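Local coordinates for protein Bd3460 (Bdellovibrio bacteriovorus, PDB 5CEC) that is an ankyrin-repeat immunity protein that binds the predatory endopeptidase Bd3459, probably shielding Bdellovibrio from its own enzyme during invasion of prey, at residues D132-R137 and E147-K152; D107-A112 and K143-S148. All blocks are in the same frame, centred on the assembly; numbering follows the deposited sequence.

Contact 1 (D132-R137 and E147-K152); sequences DTLFMR and ESILAK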
loop_
_atom_site.group_PDB
_atom_site.type_symbol
_atom_site.label_atom_id
_atom_site.label_comp_id
_atom_site.label_asym_id
_atom_site.label_seq_id
_atom_site.Cartn_x
_atom_site.Cartn_y
_atom_site.Cartn_z
ATOM N N ASP B 132 25.991 0.142 -0.801
ATOM C CA ASP B 132 25.462 1.488 -0.956
ATOM C C ASP B 132 25.378 2.178 0.410
ATOM O O ASP B 132 25.017 1.559 1.427
ATOM C CB ASP B 132 24.066 1.472 -1.551
ATOM C CG ASP B 132 24.027 1.269 -3.054
ATOM O OD1 ASP B 132 25.080 1.325 -3.717
ATOM O OD2 ASP B 132 22.877 1.118 -3.535
ATOM N N THR B 133 25.753 3.448 0.409
ATOM C CA THR B 133 25.522 4.263 1.591
ATOM C C THR B 133 24.038 4.540 1.766
ATOM O O THR B 133 23.270 4.529 0.800
ATOM C CB THR B 133 26.267 5.600 1.558
ATOM O OG1 THR B 133 25.750 6.383 0.478
ATOM C CG2 THR B 133 27.763 5.390 1.396
ATOM N N LEU B 134 23.635 4.803 2.995
ATOM C CA LEU B 134 22.268 5.279 3.271
ATOM C C LEU B 134 21.924 6.494 2.396
ATOM O O LEU B 134 20.814 6.591 1.842
ATOM C CB LEU B 134 22.108 5.652 4.738
ATOM C CG LEU B 134 20.686 5.916 5.205
ATOM C CD1 LEU B 134 19.961 4.582 5.402
ATOM C CD2 LEU B 134 20.678 6.707 6.497
ATOM N N PHE B 135 22.870 7.425 2.308
ATOM C CA PHE B 135 22.660 8.621 1.487
ATOM C C PHE B 135 22.323 8.259 0.050
ATOM O O PHE B 135 21.395 8.827 -0.527
ATOM C CB PHE B 135 23.874 9.571 1.490
ATOM C CG PHE B 135 23.662 10.719 0.563
ATOM C CD1 PHE B 135 22.754 11.705 0.872
ATOM C CD2 PHE B 135 24.308 10.757 -0.663
ATOM C CE1 PHE B 135 22.472 12.720 -0.035
ATOM C CE2 PHE B 135 24.024 11.732 -1.582
ATOM C CZ PHE B 135 23.115 12.733 -1.264
ATOM N N MET B 136 23.086 7.339 -0.535
ATOM C CA MET B 136 22.819 6.935 -1.911
ATOM C C MET B 136 21.415 6.414 -2.120
ATOM O O MET B 136 20.758 6.745 -3.092
ATOM C CB MET B 136 23.829 5.876 -2.374
ATOM C CG MET B 136 25.177 6.452 -2.625
ATOM S SD MET B 136 26.445 5.201 -2.887
ATOM C CE MET B 136 25.998 4.569 -4.497
ATOM N N ARG B 137 20.965 5.580 -1.215
ATOM C CA ARG B 137 19.659 4.989 -1.324
ATOM C C ARG B 137 18.571 6.062 -1.222
ATOM O O ARG B 137 17.600 6.082 -1.999
ATOM C CB ARG B 137 19.480 3.866 -0.290
ATOM C CG ARG B 137 18.173 3.098 -0.427
ATOM C CD ARG B 137 17.949 2.447 -1.786
ATOM N NE ARG B 137 19.134 1.691 -2.209
ATOM C CZ ARG B 137 19.446 0.443 -1.836
ATOM N NH1 ARG B 137 18.604 -0.274 -1.122
ATOM N NH2 ARG B 137 20.609 -0.072 -2.192
ATOM N N GLU B 147 18.456 15.153 2.001
ATOM C CA GLU B 147 18.855 16.451 2.596
ATOM C C GLU B 147 19.081 16.321 4.108
ATOM O O GLU B 147 20.044 16.857 4.626
ATOM C CB GLU B 147 17.830 17.549 2.270
ATOM C CG GLU B 147 17.822 17.921 0.812
ATOM C CD GLU B 147 16.867 19.011 0.417
ATOM O OE1 GLU B 147 15.785 19.145 1.019
ATOM O OE2 GLU B 147 17.204 19.734 -0.546
ATOM N N SER B 148 18.195 15.617 4.807
ATOM C CA SER B 148 18.374 15.413 6.232
ATOM C C SER B 148 19.667 14.682 6.567
ATOM O O SER B 148 20.322 14.991 7.564
ATOM C CB SER B 148 17.177 14.700 6.842
ATOM O OG SER B 148 15.996 15.505 6.750
ATOM N N ILE B 149 20.020 13.712 5.748
ATOM C CA ILE B 149 21.279 12.990 5.933
ATOM C C ILE B 149 22.471 13.934 5.756
ATOM O O ILE B 149 23.383 13.957 6.575
ATOM C CB ILE B 149 21.331 11.772 4.988
ATOM C CG1 ILE B 149 20.315 10.724 5.430
ATOM C CG2 ILE B 149 22.732 11.198 4.887
ATOM C CD1 ILE B 149 20.009 9.694 4.375
ATOM N N LEU B 150 22.467 14.711 4.683
ATOM C CA LEU B 150 23.577 15.625 4.412
ATOM C C LEU B 150 23.699 16.724 5.468
ATOM O O LEU B 150 24.781 17.196 5.760
ATOM C CB LEU B 150 23.429 16.274 3.039
ATOM C CG LEU B 150 23.570 15.290 1.870
ATOM C CD1 LEU B 150 23.339 16.067 0.577
ATOM C CD2 LEU B 150 24.914 14.596 1.859
ATOM N N ALA B 151 22.580 17.109 6.060
ATOM C CA ALA B 151 22.604 18.110 7.130
ATOM C C ALA B 151 23.397 17.591 8.336
ATOM O O ALA B 151 23.947 18.364 9.089
ATOM C CB ALA B 151 21.185 18.468 7.530
ATOM N N LYS B 152 23.430 16.273 8.527
ATOM C CA LYS B 152 24.221 15.666 9.620
ATOM C C LYS B 152 25.689 15.425 9.260
ATOM O O LYS B 152 26.548 15.356 10.130
ATOM C CB LYS B 152 23.581 14.352 10.097
ATOM C CG LYS B 152 22.160 14.493 10.624
ATOM C CD LYS B 152 22.162 15.181 11.969
ATOM C CE LYS B 152 20.750 15.344 12.479
ATOM N NZ LYS B 152 20.737 16.038 13.776
#
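Phe135 and Leu134, in the first turn of helix 134-141, pack against Ile149 and Leu150 of helix 143-152, and so bring together the two arms of a helix-turn-helix of the ankyrin-repeat fold. The aromatic part is a CH-pi contact: Leu150 CD2 stands over one face of the Phe135 ring, displaced toward its rim, at 3.9 Å from the ring centroid and 24° off the ring normal. Leu150 CG reaches the same side of the ring, 3.4 Å from Phe135 CE1, so the whole branch point rests on the aromatic rim. Phe135 is placed there by its first torsion (chi1 176°), which sets CG beside its own carbonyl carbon and sends the ring across to the other helix.

The purely aliphatic part belongs to the two branches of Ile149. Its CG2 lies near the plane of the Phe135 ring, at the edge, and meets Phe135 CB at 3.9 Å, while CD1 extends the other way to Leu134 CD2 at 3.7 Å. Leu134 also leans on Leu100 and Val104 of helix 99-105, and Phe135 on Leu183 of helix 177-185, which embeds the pair between neighbouring helices.

Polar bonds fix the start of helix 134-141 itself. Arg137 NH2 forms a salt bridge with Asp132 OD2 at 2.9 Å, the oxygen lying in the guanidinium plane. At the N-cap, the position of the threonine in the ankyrin Thr-Pro-Leu-His motif (here Thr-Leu-Phe-Met), Thr133 OG1 accepts a hydrogen bond from Met136 N at 3.0 Å.

Contact 2 (D107-A112 and K143-S148); sequences DAYDVA and KKTAES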
loop_
_atom_site.group_PDB
_atom_site.type_symbol
_atom_site.label_atom_id
_atom_site.label_comp_id
_atom_site.label_asym_id
_atom_site.label_seq_id
_atom_site.Cartn_x
_atom_site.Cartn_y
_atom_site.Cartn_z
ATOM N N ASP B 107 11.352 2.321 2.143
ATOM C CA ASP B 107 10.621 3.530 1.771
ATOM C C ASP B 107 9.735 4.068 2.884
ATOM O O ASP B 107 8.778 4.795 2.626
ATOM C CB ASP B 107 9.811 3.333 0.477
ATOM C CG ASP B 107 10.664 3.141 -0.758
ATOM O OD1 ASP B 107 11.856 2.853 -0.694
ATOM O OD2 ASP B 107 10.155 3.280 -1.869
ATOM N N ALA B 108 10.130 3.820 4.143
ATOM C CA ALA B 108 9.466 4.393 5.306
ATOM C C ALA B 108 10.177 5.688 5.678
ATOM O O ALA B 108 10.870 5.788 6.677
ATOM C CB ALA B 108 9.448 3.425 6.460
ATOM N N TYR B 109 10.008 6.688 4.828
ATOM C CA TYR B 109 10.755 7.924 4.961
ATOM C C TYR B 109 10.248 8.835 6.070
ATOM O O TYR B 109 11.036 9.586 6.628
ATOM C CB TYR B 109 10.823 8.632 3.609
ATOM C CG TYR B 109 11.868 7.986 2.721
ATOM C CD1 TYR B 109 13.222 8.184 2.967
ATOM C CD2 TYR B 109 11.525 7.129 1.662
ATOM C CE1 TYR B 109 14.205 7.597 2.193
ATOM C CE2 TYR B 109 12.503 6.524 0.884
ATOM C CZ TYR B 109 13.840 6.763 1.141
ATOM O OH TYR B 109 14.840 6.219 0.379
ATOM N N ASP B 110 8.976 8.719 6.439
ATOM C CA ASP B 110 8.523 9.349 7.688
ATOM C C ASP B 110 9.269 8.810 8.920
ATOM O O ASP B 110 9.699 9.571 9.809
ATOM C CB ASP B 110 6.996 9.206 7.865
ATOM C CG ASP B 110 6.467 7.691 7.796
ATOM O OD1 ASP B 110 7.166 6.708 7.301
ATOM O OD2 ASP B 110 5.310 7.507 8.257
ATOM N N VAL B 111 9.438 7.496 8.956
ATOM C CA VAL B 111 10.180 6.855 10.017
ATOM C C VAL B 111 11.644 7.283 9.957
ATOM O O VAL B 111 12.272 7.594 10.987
ATOM C CB VAL B 111 10.042 5.321 9.967
ATOM C CG1 VAL B 111 11.031 4.677 10.921
ATOM C CG2 VAL B 111 8.623 4.888 10.313
ATOM N N ALA B 112 12.197 7.314 8.759
ATOM C CA ALA B 112 13.604 7.696 8.606
ATOM C C ALA B 112 13.799 9.109 9.190
ATOM O O ALA B 112 14.776 9.348 9.930
ATOM C CB ALA B 112 14.028 7.676 7.141
ATOM N N LYS B 143 14.081 13.054 -1.625
ATOM C CA LYS B 143 14.934 14.215 -1.527
ATOM C C LYS B 143 15.007 14.794 -0.117
ATOM O O LYS B 143 16.074 15.190 0.326
ATOM C CB LYS B 143 14.437 15.295 -2.528
ATOM C CG LYS B 143 15.221 16.593 -2.560
ATOM C CD LYS B 143 14.469 17.685 -3.337
ATOM C CE LYS B 143 14.964 17.872 -4.760
ATOM N NZ LYS B 143 14.733 19.283 -5.184
ATOM N N LYS B 144 13.883 14.824 0.583
ATOM C CA LYS B 144 13.841 15.387 1.930
ATOM C C LYS B 144 14.774 14.600 2.846
ATOM O O LYS B 144 15.540 15.198 3.585
ATOM C CB LYS B 144 12.411 15.369 2.465
ATOM C CG LYS B 144 12.258 15.898 3.889
ATOM C CD LYS B 144 10.792 15.969 4.296
ATOM C CE LYS B 144 10.640 16.453 5.731
ATOM N NZ LYS B 144 9.213 16.515 6.151
ATOM N N THR B 145 14.721 13.268 2.799
ATOM C CA THR B 145 15.589 12.469 3.654
ATOM C C THR B 145 17.043 12.534 3.203
ATOM O O THR B 145 17.938 12.598 4.025
ATOM C CB THR B 145 15.063 11.033 3.809
ATOM O OG1 THR B 145 13.864 11.068 4.585
ATOM C CG2 THR B 145 16.056 10.147 4.541
ATOM N N ALA B 146 17.283 12.588 1.900
ATOM C CA ALA B 146 18.649 12.770 1.430
ATOM C C ALA B 146 19.241 14.076 2.030
ATOM O O ALA B 146 20.396 14.107 2.464
ATOM C CB ALA B 146 18.684 12.791 -0.100
ATOM N N GLU B 147 18.456 15.153 2.001
ATOM C CA GLU B 147 18.855 16.451 2.596
ATOM C C GLU B 147 19.081 16.321 4.108
ATOM O O GLU B 147 20.044 16.857 4.626
ATOM C CB GLU B 147 17.830 17.549 2.270
ATOM C CG GLU B 147 17.822 17.921 0.812
ATOM C CD GLU B 147 16.867 19.011 0.417
ATOM O OE1 GLU B 147 15.785 19.145 1.019
ATOM O OE2 GLU B 147 17.204 19.734 -0.546
ATOM N N SER B 148 18.195 15.617 4.807
ATOM C CA SER B 148 18.374 15.413 6.232
ATOM C C SER B 148 19.667 14.682 6.567
ATOM O O SER B 148 20.322 14.991 7.564
ATOM C CB SER B 148 17.177 14.700 6.842
ATOM O OG SER B 148 15.996 15.505 6.750
#
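Thr145 OG1 is hydrogen-bonded to Glu113 OE2, on the same helix as Tyr109, and packs at the edge of the Tyr109 ring, 3.4 Å from Tyr109 CD1. The other oxygen of that carboxylate, Glu113 OE1, is hydrogen-bonded to Ser148 OG one turn further along, which also bonds to Lys144 O, so a single acidic group joins two hydroxyls of helix 143-152 to helix 109-117.

The remaining contact is apolar. Thr145 CB comes within 3.5 Å of Tyr109 CD1, and Thr145 CG2 lies in the plane of the ring, 3.9 Å from Tyr109 CE1, so the tyrosine meets the threonine with its edge. The threonine rotamer (chi1 -69°) puts OG1 beside its own backbone N and CG2 beside the carbonyl carbon; in this way the hydroxyl is turned to Glu113 OE2 while the methyl reaches Ala112 CB, the one small partner, at 4.1 Å. Ala112, in turn, packs on Leu100 and Val104 of helix 99-105.

These are the second helices of neighbouring hairpins, stacked side by side in an ankyrin solenoid: helices 109-117 and 143-152 run in the same general direction, and the closest pair of CA atoms between 107-112 and 143-148 is that of Tyr109 and Thr145, 6.8 Å apart. Just before Tyr109, Asp107 takes a positive phi of 59° as the C-prime residue of the Schellman motif closing helix 99-105, and its OD2 forms a salt bridge with Lys403 of Bd3459.

Since Thr145 is buried, the bond of its hydroxyl to Glu113 pays for placing a polar atom among the apolar groups that join the two helices.

Both contacts are buried and both use helix 143-152, sharing Glu147 and Ser148 along it, but they join that helix to different partners. Contact 1 closes it against the preceding helix 134-141, within one helical hairpin; contact 2 sets it beside helix 109-117, in the preceding layer of the solenoid. Their chemistry follows: contact 1 is wholly apolar across the helices, with large branched and aromatic groups, and buries 233 Å², whereas contact 2 buries 123 Å² through a tyrosine edge, an alanine methyl and a threonine whose hydroxyl is bonded to Glu113. They meet where Phe135 CE1 packs 3.5 Å from Ala146 O. Each also has one segment reaching toward Bd3459, contact 2 with a salt bridge.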